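Local coordinates for silicatein alpha (Tethya aurantium, PDB 6ZQ3), which belongs to the papain-like peptidases and probably directs the formation of silica in sponge spicules, at residues Ala34-Asn39 against Leu49-Ile54; Asn39-Gly44 against Val131-Val136; Ser122-Ala127 against Gly208-Ala213; His165-Thr170 against Gly195-Ala200. All coordinates share one frame; numbering follows the deposited sequence.

All four contacts lie within one papain-like fold. Contacts 1, 3 and 4 are buried, whereas contact 2 is only partly so. Contacts 1 and 2 share N39 and helix 26-43, the first facing the lead-in to helix 51-57, the second facing the turn that enters strand 134-138. That strand pairs with strand 165-173 of contact 4, and helix 121-130 of contact 3 leads into it; contacts 3 and 4 lie in the β-rich domain, while contact 2 brings the helical domain's long helix against it. Contact 1 combines a charged hydrogen bond with leucine packing. Contacts 2 and 3 each depend on one leucine, set against a backbone turn and against small side chains respectively, while contact 4 joins second-neighbour strands through side chains alone.

Contact 1 (Ala34-Asn39 against Leu49-Ile54); sequences ALEGIN and LSEQNI
E36 and L49 join the long central helix of the papain fold, 26-43, to the lead-in of helix 51-57. The E36 chain runs extended beyond CG (chi2 166°), which carries its carboxylate to the backbone of L49. L49 N donates to E36 OE2 over 2.9 Å in a nearly straight bond (173°), meeting the oxygen on its anti side and 21° from the carboxylate plane. Alongside, the two side chains slide past each other in opposite directions, CG of E36 lying 3.7 Å from CG of L49. L35 crosses L49 at about a right angle, with their CD1 atoms 3.5 Å apart. E51 OE2 comes within 4.1 Å of E36 OE2; K18 forms salt bridges to both, probably offsetting their repulsion, while T15 OG1 is hydrogen-bonded to E36 OE1. An alanine in place of E36 would probably leave L49 N without its acceptor, K18 with one carboxylate fewer and T15 OG1 without this partner. One residue on from L49, S50 OG accepts from N53 N at 3.1 Å and more weakly from Q52 N, a serine N-cap that starts the second helix in the helical domain of papain-like enzymes.

Contact 2 (Asn39-Gly44 against Val131-Val136); sequences NALATG and VGPVAV
L41 reaches the turn at V131-P133 through a chi1 of -102° and a chi2 of 22°, both away from staggered values: CD1 is nearly eclipsed with CA, and CD2 is the branch that swings outward. This one methyl group makes all the close approaches. CD2 of L41 lies 3.3 Å from the carbonyl O of V131, a van der Waals contact of a methyl with a polar atom and no hydrogen bond. The same CD2 is 4.1 Å from CA of G132 and, more loosely, 4.5 Å from CD of P133, so the leucine end rests mainly on backbone. The CB of V131 points away from the helix, and the residue takes part through its carbonyl. G132 adopts a positive phi after helix 121-130, and any side chain there would collide with P133 CD and with the preceding carbonyl, besides crowding the leucine methyl; glycine therefore lets the chain turn close under L41. Behind the contact, the end of helix 26-43 is tied down at N39 O, which T43 N reaches at 2.8 Å and T43 OG1 at 2.6 Å, from opposite faces of the carbonyl plane. G44 then leaves the helix with positive phi. L41 also touches A13. P133 packs on W8 and on V168 of strand 165-173, and the chain continues as strand 134-138, hydrogen-bonded to that strand and covered by helix 121-130 through V134; L41 thus sets the long helix on the entry to this strand, where the helical and β-rich domains of the papain fold meet.

Contact 3 (Ser122-Ala127 against Gly208-Ala213); sequences SDLEAA and GIASDA
L124 is the one residue of helix segment 122-127 to enter the contact, and its two methyl groups divide the loop 208-213 between them. CG stands opposite the backbone N (chi1 177°), which sends the fork away from the helix toward the loop. The tighter branch is CD2: it lies 3.7 Å from CB of A210, while the carbonyl O of I209 is 3.9 Å from it and CG2 of I209 is 4.4 Å away. CD1 meets CB of A213 at 4.1 Å. Alanines at both positions let the loop approach the leucine, and no hydrogen bond crosses. The pair belongs to the β-rich domain of the papain fold, where helix 121-130 lies on the sheet and the loop links strand 196-200 to strand 214-217; V134, I169 and W181 also touch L124. Away from L124 the residues are more open to solvent: S122 and A126 are exposed, and D123, E125 and D212, partly exposed, are modelled only as far as CB, consistent with mobility. S211 OG is hydrogen-bonded to S160 O and N205 ND2, and A213, just before strand 214-217, has a backbone hydrogen bond with I116.

Contact 4 (His165-Thr170 against Gly195-Ala200); sequences HAMVIT and GYVKMA
M167 and V197 cross at about a right angle, and so do T170 and Y196; these two side-chain meetings join strands 165-173 and 196-200. The strands are second neighbours in the sheet: strand 180-184 lies between them and pairs with both, and the closest CA atoms, those of T170 and Y196, are still 9.5 Å apart. In the first pair the methionine chain is extended at chi2 and then bends at chi3 (64°), turning its terminal methyl onto the valine. CE of M167 sits 3.6 Å from CG1 of V197, with SD of M167 farther off at 4.2 Å from the same methyl. In the second pair the tyrosine ring presents an edge: T170 OG1 approaches CE2 of Y196 at 3.7 Å, close to the ring plane and not over a face. That hydroxyl also has a weak hydrogen bond to L182 O of the intervening strand. V197 packs on A183, and Y196 on L182 and K184, so the middle strand takes part through all three residues. At the start of the first strand H165 NE2 is hydrogen-bonded to N185 OD1, consistent with the His-Asn pair of papain-like peptidases, and the H165 ring also meets that of W187. Across the two strands themselves no hydrogen bond forms; their direct contact consists of methyl packing and a hydroxyl beside an aromatic edge, which implies cohesion through shape and dispersion, with directional bonding left to the strand between.

Contact 1 (Ala34-Asn39 against Leu49-Ile54)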
loop_
_atom_site.group_PDB
_atom_site.type_symbol
_atom_site.label_atom_id
_atom_site.label_comp_id
_atom_site.label_asym_id
_atom_site.label_seq_id
_atom_site.Cartn_x
_atom_site.Cartn_y
_atom_site.Cartn_z
ATOM N N ALA A 34 3.442 -2.590 -1.667
ATOM C CA ALA A 34 3.987 -2.514 -3.022
ATOM C C ALA A 34 5.415 -3.070 -3.083
ATOM O O ALA A 34 5.719 -3.902 -3.923
ATOM C CB ALA A 34 3.909 -1.105 -3.589
ATOM N N LEU A 35 6.274 -2.672 -2.164
ATOM C CA LEU A 35 7.680 -3.158 -2.162
ATOM C C LEU A 35 7.786 -4.694 -2.038
ATOM O O LEU A 35 8.698 -5.304 -2.602
ATOM C CB LEU A 35 8.443 -2.566 -0.978
ATOM C CG LEU A 35 9.872 -2.065 -1.128
ATOM C CD1 LEU A 35 10.481 -2.009 0.271
ATOM C CD2 LEU A 35 10.772 -2.874 -2.061
ATOM N N GLU A 36 6.894 -5.292 -1.236
ATOM C CA GLU A 36 6.918 -6.730 -0.981
ATOM C C GLU A 36 6.620 -7.443 -2.266
ATOM O O GLU A 36 7.176 -8.509 -2.543
ATOM C CB GLU A 36 5.864 -7.135 0.050
ATOM C CG GLU A 36 6.245 -6.834 1.486
ATOM C CD GLU A 36 5.077 -6.929 2.464
ATOM O OE1 GLU A 36 3.911 -7.081 2.033
ATOM O OE2 GLU A 36 5.331 -6.857 3.687
ATOM N N GLY A 37 5.723 -6.845 -3.043
ATOM C CA GLY A 37 5.278 -7.419 -4.293
ATOM C C GLY A 37 6.372 -7.405 -5.308
ATOM O O GLY A 37 6.807 -8.442 -5.772
ATOM N N ILE A 38 6.837 -6.209 -5.613
ATOM C CA ILE A 38 7.955 -5.993 -6.532
ATOM C C ILE A 38 9.152 -6.911 -6.233
ATOM O O ILE A 38 9.778 -7.463 -7.128
ATOM C CB ILE A 38 8.416 -4.531 -6.444
ATOM C CG1 ILE A 38 7.576 -3.595 -7.349
ATOM C CG2 ILE A 38 9.852 -4.418 -6.891
ATOM C CD1 ILE A 38 6.059 -3.702 -7.254
ATOM N N ASN A 39 9.469 -7.033 -4.956
ATOM C CA ASN A 39 10.564 -7.836 -4.500
ATOM C C ASN A 39 10.299 -9.323 -4.692
ATOM O O ASN A 39 11.163 -10.056 -5.114
ATOM C CB ASN A 39 10.812 -7.543 -3.017
ATOM C CG ASN A 39 11.924 -8.387 -2.449
ATOM O OD1 ASN A 39 13.097 -8.177 -2.772
ATOM N ND2 ASN A 39 11.565 -9.378 -1.633
ATOM N N LEU A 49 7.853 -7.552 4.912
ATOM C CA LEU A 49 8.721 -6.395 5.225
ATOM C C LEU A 49 8.150 -5.576 6.390
ATOM O O LEU A 49 6.972 -5.726 6.742
ATOM C CB LEU A 49 8.890 -5.487 4.008
ATOM C CG LEU A 49 9.602 -6.115 2.812
ATOM C CD1 LEU A 49 9.576 -5.113 1.677
ATOM C CD2 LEU A 49 11.028 -6.552 3.166
ATOM N N SER A 50 8.976 -4.711 6.985
ATOM C CA SER A 50 8.603 -4.088 8.249
ATOM C C SER A 50 8.073 -2.652 8.141
ATOM O O SER A 50 8.801 -1.714 7.818
ATOM C CB SER A 50 9.765 -4.115 9.208
ATOM O OG SER A 50 9.367 -3.472 10.401
ATOM N N GLU A 51 6.791 -2.501 8.454
ATOM C CA GLU A 51 6.141 -1.215 8.514
ATOM C C GLU A 51 6.571 -0.449 9.758
ATOM O O GLU A 51 6.436 0.774 9.812
ATOM C CB GLU A 51 4.636 -1.405 8.586
ATOM C CG GLU A 51 4.013 -2.055 7.368
ATOM C CD GLU A 51 3.978 -3.572 7.429
ATOM O OE1 GLU A 51 4.281 -4.124 8.510
ATOM O OE2 GLU A 51 3.659 -4.205 6.390
ATOM N N GLN A 52 7.030 -1.168 10.778
ATOM C CA GLN A 52 7.461 -0.553 12.013
ATOM C C GLN A 52 8.747 0.225 11.752
ATOM O O GLN A 52 8.977 1.331 12.306
ATOM C CB GLN A 52 7.685 -1.664 13.041
ATOM C CG GLN A 52 7.952 -1.187 14.465
ATOM C CD GLN A 52 6.908 -0.239 15.008
ATOM O OE1 GLN A 52 5.715 -0.414 14.799
ATOM N NE2 GLN A 52 7.361 0.780 15.729
ATOM N N ASN A 53 9.584 -0.372 10.898
ATOM C CA ASN A 53 10.840 0.243 10.459
ATOM C C ASN A 53 10.564 1.623 9.889
ATOM O O ASN A 53 11.223 2.584 10.264
ATOM C CB ASN A 53 11.499 -0.652 9.402
ATOM C CG ASN A 53 12.941 -0.336 9.182
ATOM O OD1 ASN A 53 13.675 -1.148 8.639
ATOM N ND2 ASN A 53 13.361 0.843 9.597
ATOM N N ILE A 54 9.566 1.704 9.008
ATOM C CA ILE A 54 9.201 2.950 8.355
ATOM C C ILE A 54 8.620 3.924 9.374
ATOM O O ILE A 54 8.859 5.136 9.299
ATOM C CB ILE A 54 8.152 2.740 7.238
ATOM C CG1 ILE A 54 8.802 2.336 5.925
ATOM C CG2 ILE A 54 7.414 4.024 6.952
ATOM C CD1 ILE A 54 9.477 0.994 5.959
#

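Contact 2 (Asn39-Gly44 against Val131-Val136)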
loop_
_atom_site.group_PDB
_atom_site.type_symbol
_atom_site.label_atom_id
_atom_site.label_comp_id
_atom_site.label_asym_id
_atom_site.label_seq_id
_atom_site.Cartn_x
_atom_site.Cartn_y
_atom_site.Cartn_z
ATOM N N ASN A 39 9.469 -7.033 -4.956
ATOM C CA ASN A 39 10.564 -7.836 -4.500
ATOM C C ASN A 39 10.299 -9.323 -4.692
ATOM O O ASN A 39 11.163 -10.056 -5.114
ATOM C CB ASN A 39 10.812 -7.543 -3.017
ATOM C CG ASN A 39 11.924 -8.387 -2.449
ATOM O OD1 ASN A 39 13.097 -8.177 -2.772
ATOM N ND2 ASN A 39 11.565 -9.378 -1.633
ATOM N N ALA A 40 9.092 -9.755 -4.360
ATOM C CA ALA A 40 8.694 -11.130 -4.476
ATOM C C ALA A 40 8.671 -11.628 -5.935
ATOM O O ALA A 40 9.043 -12.759 -6.224
ATOM C CB ALA A 40 7.327 -11.291 -3.848
ATOM N N LEU A 41 8.191 -10.775 -6.823
ATOM C CA LEU A 41 8.226 -10.971 -8.270
ATOM C C LEU A 41 9.632 -11.101 -8.840
ATOM O O LEU A 41 9.903 -12.011 -9.609
ATOM C CB LEU A 41 7.576 -9.751 -8.952
ATOM C CG LEU A 41 6.165 -9.788 -9.494
ATOM C CD1 LEU A 41 5.335 -10.863 -8.847
ATOM C CD2 LEU A 41 5.559 -8.401 -9.340
ATOM N N ALA A 42 10.501 -10.153 -8.501
ATOM C CA ALA A 42 11.880 -10.156 -8.967
ATOM C C ALA A 42 12.681 -11.314 -8.391
ATOM O O ALA A 42 13.249 -12.107 -9.130
ATOM C CB ALA A 42 12.556 -8.840 -8.597
ATOM N N THR A 43 12.724 -11.394 -7.064
ATOM C CA THR A 43 13.523 -12.396 -6.372
ATOM C C THR A 43 12.894 -13.781 -6.433
ATOM O O THR A 43 13.585 -14.766 -6.238
ATOM C CB THR A 43 13.765 -12.047 -4.869
ATOM O OG1 THR A 43 12.536 -12.097 -4.145
ATOM C CG2 THR A 43 14.398 -10.654 -4.678
ATOM N N GLY A 44 11.587 -13.860 -6.670
ATOM C CA GLY A 44 10.860 -15.137 -6.642
ATOM C C GLY A 44 10.464 -15.639 -5.256
ATOM O O GLY A 44 9.864 -16.710 -5.133
ATOM N N VAL A 131 3.595 -4.414 -14.052
ATOM C CA VAL A 131 4.689 -4.224 -13.078
ATOM C C VAL A 131 4.431 -4.957 -11.745
ATOM O O VAL A 131 5.285 -5.725 -11.264
ATOM C CB VAL A 131 4.956 -2.726 -12.805
ATOM C CG1 VAL A 131 6.243 -2.571 -12.027
ATOM C CG2 VAL A 131 5.019 -1.916 -14.109
ATOM N N GLY A 132 3.257 -4.731 -11.155
ATOM C CA GLY A 132 2.983 -5.273 -9.835
ATOM C C GLY A 132 2.025 -4.451 -8.988
ATOM O O GLY A 132 1.393 -3.485 -9.469
ATOM N N PRO A 133 1.887 -4.852 -7.712
ATOM C CA PRO A 133 1.018 -4.152 -6.775
ATOM C C PRO A 133 1.433 -2.694 -6.622
ATOM O O PRO A 133 2.626 -2.413 -6.480
ATOM C CB PRO A 133 1.234 -4.913 -5.468
ATOM C CG PRO A 133 1.661 -6.284 -5.885
ATOM C CD PRO A 133 2.429 -6.103 -7.149
ATOM N N VAL A 134 0.452 -1.793 -6.663
ATOM C CA VAL A 134 0.664 -0.351 -6.673
ATOM C C VAL A 134 0.070 0.280 -5.424
ATOM O O VAL A 134 -1.071 0.015 -5.060
ATOM C CB VAL A 134 0.024 0.273 -7.919
ATOM C CG1 VAL A 134 0.196 1.792 -7.964
ATOM C CG2 VAL A 134 0.643 -0.346 -9.153
ATOM N N ALA A 135 0.849 1.129 -4.779
ATOM C CA ALA A 135 0.409 1.812 -3.609
ATOM C C ALA A 135 -0.462 2.961 -4.077
ATOM O O ALA A 135 -0.104 3.689 -5.002
ATOM C CB ALA A 135 1.598 2.306 -2.817
ATOM N N VAL A 136 -1.644 3.065 -3.471
ATOM C CA VAL A 136 -2.570 4.176 -3.696
ATOM C C VAL A 136 -3.053 4.808 -2.380
ATOM O O VAL A 136 -2.874 4.251 -1.300
ATOM C CB VAL A 136 -3.810 3.719 -4.480
ATOM C CG1 VAL A 136 -3.423 3.071 -5.807
ATOM C CG2 VAL A 136 -4.677 2.789 -3.623
#

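Contact 3 (Ser122-Ala127 against Gly208-Ala213)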
loop_
_atom_site.group_PDB
_atom_site.type_symbol
_atom_site.label_atom_id
_atom_site.label_comp_id
_atom_site.label_asym_id
_atom_site.label_seq_id
_atom_site.Cartn_x
_atom_site.Cartn_y
_atom_site.Cartn_z
ATOM N N SER A 122 -6.121 4.155 -16.657
ATOM C CA SER A 122 -5.563 3.284 -17.702
ATOM C C SER A 122 -4.041 3.117 -17.537
ATOM O O SER A 122 -3.511 2.047 -17.795
ATOM C CB SER A 122 -5.895 3.832 -19.074
ATOM O OG SER A 122 -5.360 5.128 -19.200
ATOM N N ASP A 123 -3.409 4.139 -16.967
ATOM C CA ASP A 123 -1.992 4.095 -16.658
ATOM C C ASP A 123 -1.852 3.253 -15.386
ATOM O O ASP A 123 -0.904 2.482 -15.243
ATOM C CB ASP A 123 -1.441 5.502 -16.432
ATOM N N LEU A 124 -2.807 3.410 -14.466
ATOM C CA LEU A 124 -2.817 2.647 -13.228
ATOM C C LEU A 124 -2.989 1.147 -13.534
ATOM O O LEU A 124 -2.284 0.309 -12.971
ATOM C CB LEU A 124 -3.916 3.158 -12.288
ATOM C CG LEU A 124 -4.149 2.435 -10.951
ATOM C CD1 LEU A 124 -2.872 2.194 -10.165
ATOM C CD2 LEU A 124 -5.133 3.229 -10.101
ATOM N N GLU A 125 -3.895 0.810 -14.444
ATOM C CA GLU A 125 -4.101 -0.595 -14.817
ATOM C C GLU A 125 -2.850 -1.138 -15.478
ATOM O O GLU A 125 -2.379 -2.213 -15.147
ATOM C CB GLU A 125 -5.308 -0.768 -15.753
ATOM N N ALA A 126 -2.286 -0.366 -16.390
ATOM C CA ALA A 126 -1.048 -0.758 -17.039
ATOM C C ALA A 126 0.052 -1.034 -16.006
ATOM O O ALA A 126 0.802 -1.998 -16.141
ATOM C CB ALA A 126 -0.619 0.307 -18.051
ATOM N N ALA A 127 0.147 -0.214 -14.960
ATOM C CA ALA A 127 1.140 -0.459 -13.893
ATOM C C ALA A 127 0.860 -1.753 -13.166
ATOM O O ALA A 127 1.768 -2.548 -12.931
ATOM C CB ALA A 127 1.169 0.681 -12.906
ATOM N N GLY A 208 -10.608 9.035 -5.711
ATOM C CA GLY A 208 -9.260 9.479 -6.012
ATOM C C GLY A 208 -8.268 8.348 -5.960
ATOM O O GLY A 208 -7.153 8.539 -5.488
ATOM N N ILE A 209 -8.676 7.173 -6.439
ATOM C CA ILE A 209 -7.819 5.987 -6.409
ATOM C C ILE A 209 -6.551 6.116 -7.284
ATOM O O ILE A 209 -5.515 5.494 -7.000
ATOM C CB ILE A 209 -8.620 4.712 -6.787
ATOM C CG1 ILE A 209 -7.916 3.466 -6.260
ATOM C CG2 ILE A 209 -8.844 4.603 -8.287
ATOM C CD1 ILE A 209 -8.531 2.198 -6.767
ATOM N N ALA A 210 -6.633 6.937 -8.327
ATOM C CA ALA A 210 -5.530 7.125 -9.246
ATOM C C ALA A 210 -4.922 8.525 -9.178
ATOM O O ALA A 210 -4.117 8.871 -10.044
ATOM C CB ALA A 210 -5.993 6.818 -10.672
ATOM N N SER A 211 -5.285 9.318 -8.160
ATOM C CA SER A 211 -4.678 10.643 -7.917
ATOM C C SER A 211 -3.204 10.635 -7.453
ATOM O O SER A 211 -2.433 11.475 -7.885
ATOM C CB SER A 211 -5.513 11.439 -6.897
ATOM O OG SER A 211 -6.809 11.710 -7.415
ATOM N N ASP A 212 -2.845 9.707 -6.559
ATOM C CA ASP A 212 -1.509 9.608 -5.953
ATOM C C ASP A 212 -1.051 8.138 -5.820
ATOM O O ASP A 212 -0.825 7.605 -4.705
ATOM C CB ASP A 212 -1.487 10.292 -4.569
ATOM N N ALA A 213 -0.940 7.480 -6.965
ATOM C CA ALA A 213 -0.497 6.104 -7.011
ATOM C C ALA A 213 0.991 6.055 -7.370
ATOM O O ALA A 213 1.477 6.814 -8.201
ATOM C CB ALA A 213 -1.300 5.345 -8.037
#

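Contact 4 (His165-Thr170 against Gly195-Ala200)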
loop_
_atom_site.group_PDB
_atom_site.type_symbol
_atom_site.label_atom_id
_atom_site.label_comp_id
_atom_site.label_asym_id
_atom_site.label_seq_id
_atom_site.Cartn_x
_atom_site.Cartn_y
_atom_site.Cartn_z
ATOM N N HIS A 165 -6.454 7.928 3.250
ATOM C CA HIS A 165 -6.131 6.543 3.607
ATOM C C HIS A 165 -5.472 5.862 2.423
ATOM O O HIS A 165 -5.870 6.075 1.279
ATOM C CB HIS A 165 -7.394 5.780 4.072
ATOM C CG HIS A 165 -7.115 4.382 4.528
ATOM N ND1 HIS A 165 -6.564 4.097 5.759
ATOM C CD2 HIS A 165 -7.311 3.186 3.919
ATOM C CE1 HIS A 165 -6.423 2.789 5.886
ATOM N NE2 HIS A 165 -6.874 2.212 4.786
ATOM N N ALA A 166 -4.456 5.061 2.722
ATOM C CA ALA A 166 -3.590 4.475 1.722
ATOM C C ALA A 166 -3.689 2.970 1.782
ATOM O O ALA A 166 -3.823 2.393 2.865
ATOM C CB ALA A 166 -2.134 4.904 1.953
ATOM N N MET A 167 -3.582 2.324 0.623
ATOM C CA MET A 167 -3.664 0.852 0.554
ATOM C C MET A 167 -2.886 0.341 -0.635
ATOM O O MET A 167 -2.305 1.126 -1.362
ATOM C CB MET A 167 -5.132 0.398 0.449
ATOM C CG MET A 167 -6.164 1.410 0.927
ATOM S SD MET A 167 -7.838 0.997 0.425
ATOM C CE MET A 167 -7.954 -0.509 1.365
ATOM N N VAL A 168 -2.873 -0.972 -0.839
ATOM C CA VAL A 168 -2.178 -1.577 -1.996
ATOM C C VAL A 168 -3.186 -2.118 -2.972
ATOM O O VAL A 168 -3.973 -2.969 -2.608
ATOM C CB VAL A 168 -1.316 -2.801 -1.637
ATOM C CG1 VAL A 168 -0.207 -2.966 -2.662
ATOM C CG2 VAL A 168 -0.737 -2.689 -0.249
ATOM N N ILE A 169 -3.168 -1.642 -4.205
ATOM C CA ILE A 169 -3.899 -2.320 -5.267
ATOM C C ILE A 169 -3.148 -3.614 -5.643
ATOM O O ILE A 169 -1.974 -3.573 -6.019
ATOM C CB ILE A 169 -4.120 -1.361 -6.469
ATOM C CG1 ILE A 169 -5.064 -0.227 -6.032
ATOM C CG2 ILE A 169 -4.728 -2.073 -7.672
ATOM C CD1 ILE A 169 -5.734 0.494 -7.174
ATOM N N THR A 170 -3.821 -4.759 -5.536
ATOM C CA THR A 170 -3.212 -6.061 -5.857
ATOM C C THR A 170 -3.775 -6.723 -7.124
ATOM O O THR A 170 -3.375 -7.830 -7.472
ATOM C CB THR A 170 -3.414 -7.050 -4.710
ATOM O OG1 THR A 170 -4.806 -7.140 -4.435
ATOM C CG2 THR A 170 -2.666 -6.624 -3.431
ATOM N N GLY A 195 -10.306 -8.523 4.691
ATOM C CA GLY A 195 -9.382 -7.384 4.681
ATOM C C GLY A 195 -9.207 -6.700 3.333
ATOM O O GLY A 195 -8.430 -5.743 3.214
ATOM N N TYR A 196 -9.892 -7.191 2.310
ATOM C CA TYR A 196 -9.860 -6.576 0.979
ATOM C C TYR A 196 -11.071 -5.707 0.733
ATOM O O TYR A 196 -12.137 -5.937 1.283
ATOM C CB TYR A 196 -9.848 -7.637 -0.135
ATOM C CG TYR A 196 -8.523 -8.281 -0.305
ATOM C CD1 TYR A 196 -8.141 -9.339 0.505
ATOM C CD2 TYR A 196 -7.606 -7.801 -1.230
ATOM C CE1 TYR A 196 -6.899 -9.937 0.370
ATOM C CE2 TYR A 196 -6.365 -8.390 -1.362
ATOM C CZ TYR A 196 -6.033 -9.470 -0.567
ATOM O OH TYR A 196 -4.809 -10.076 -0.685
ATOM N N VAL A 197 -10.921 -4.752 -0.160
ATOM C CA VAL A 197 -12.073 -4.015 -0.659
ATOM C C VAL A 197 -12.005 -4.017 -2.194
ATOM O O VAL A 197 -10.914 -3.894 -2.784
ATOM C CB VAL A 197 -12.139 -2.589 -0.045
ATOM C CG1 VAL A 197 -10.863 -1.799 -0.311
ATOM C CG2 VAL A 197 -13.343 -1.815 -0.530
ATOM N N LYS A 198 -13.160 -4.185 -2.835
ATOM C CA LYS A 198 -13.239 -4.007 -4.274
ATOM C C LYS A 198 -13.793 -2.618 -4.529
ATOM O O LYS A 198 -14.931 -2.319 -4.157
ATOM C CB LYS A 198 -14.082 -5.107 -4.920
ATOM N N MET A 199 -12.979 -1.745 -5.128
ATOM C CA MET A 199 -13.431 -0.374 -5.433
ATOM C C MET A 199 -13.767 -0.121 -6.892
ATOM O O MET A 199 -13.392 -0.885 -7.768
ATOM C CB MET A 199 -12.414 0.618 -4.926
ATOM C CG MET A 199 -12.389 0.587 -3.414
ATOM S SD MET A 199 -11.357 1.829 -2.683
ATOM C CE MET A 199 -12.245 3.316 -3.125
ATOM N N ALA A 200 -14.520 0.949 -7.130
ATOM C CA ALA A 200 -15.108 1.206 -8.456
ATOM C C ALA A 200 -14.017 1.525 -9.474
ATOM O O ALA A 200 -13.181 2.421 -9.270
ATOM C CB ALA A 200 -16.123 2.343 -8.372
#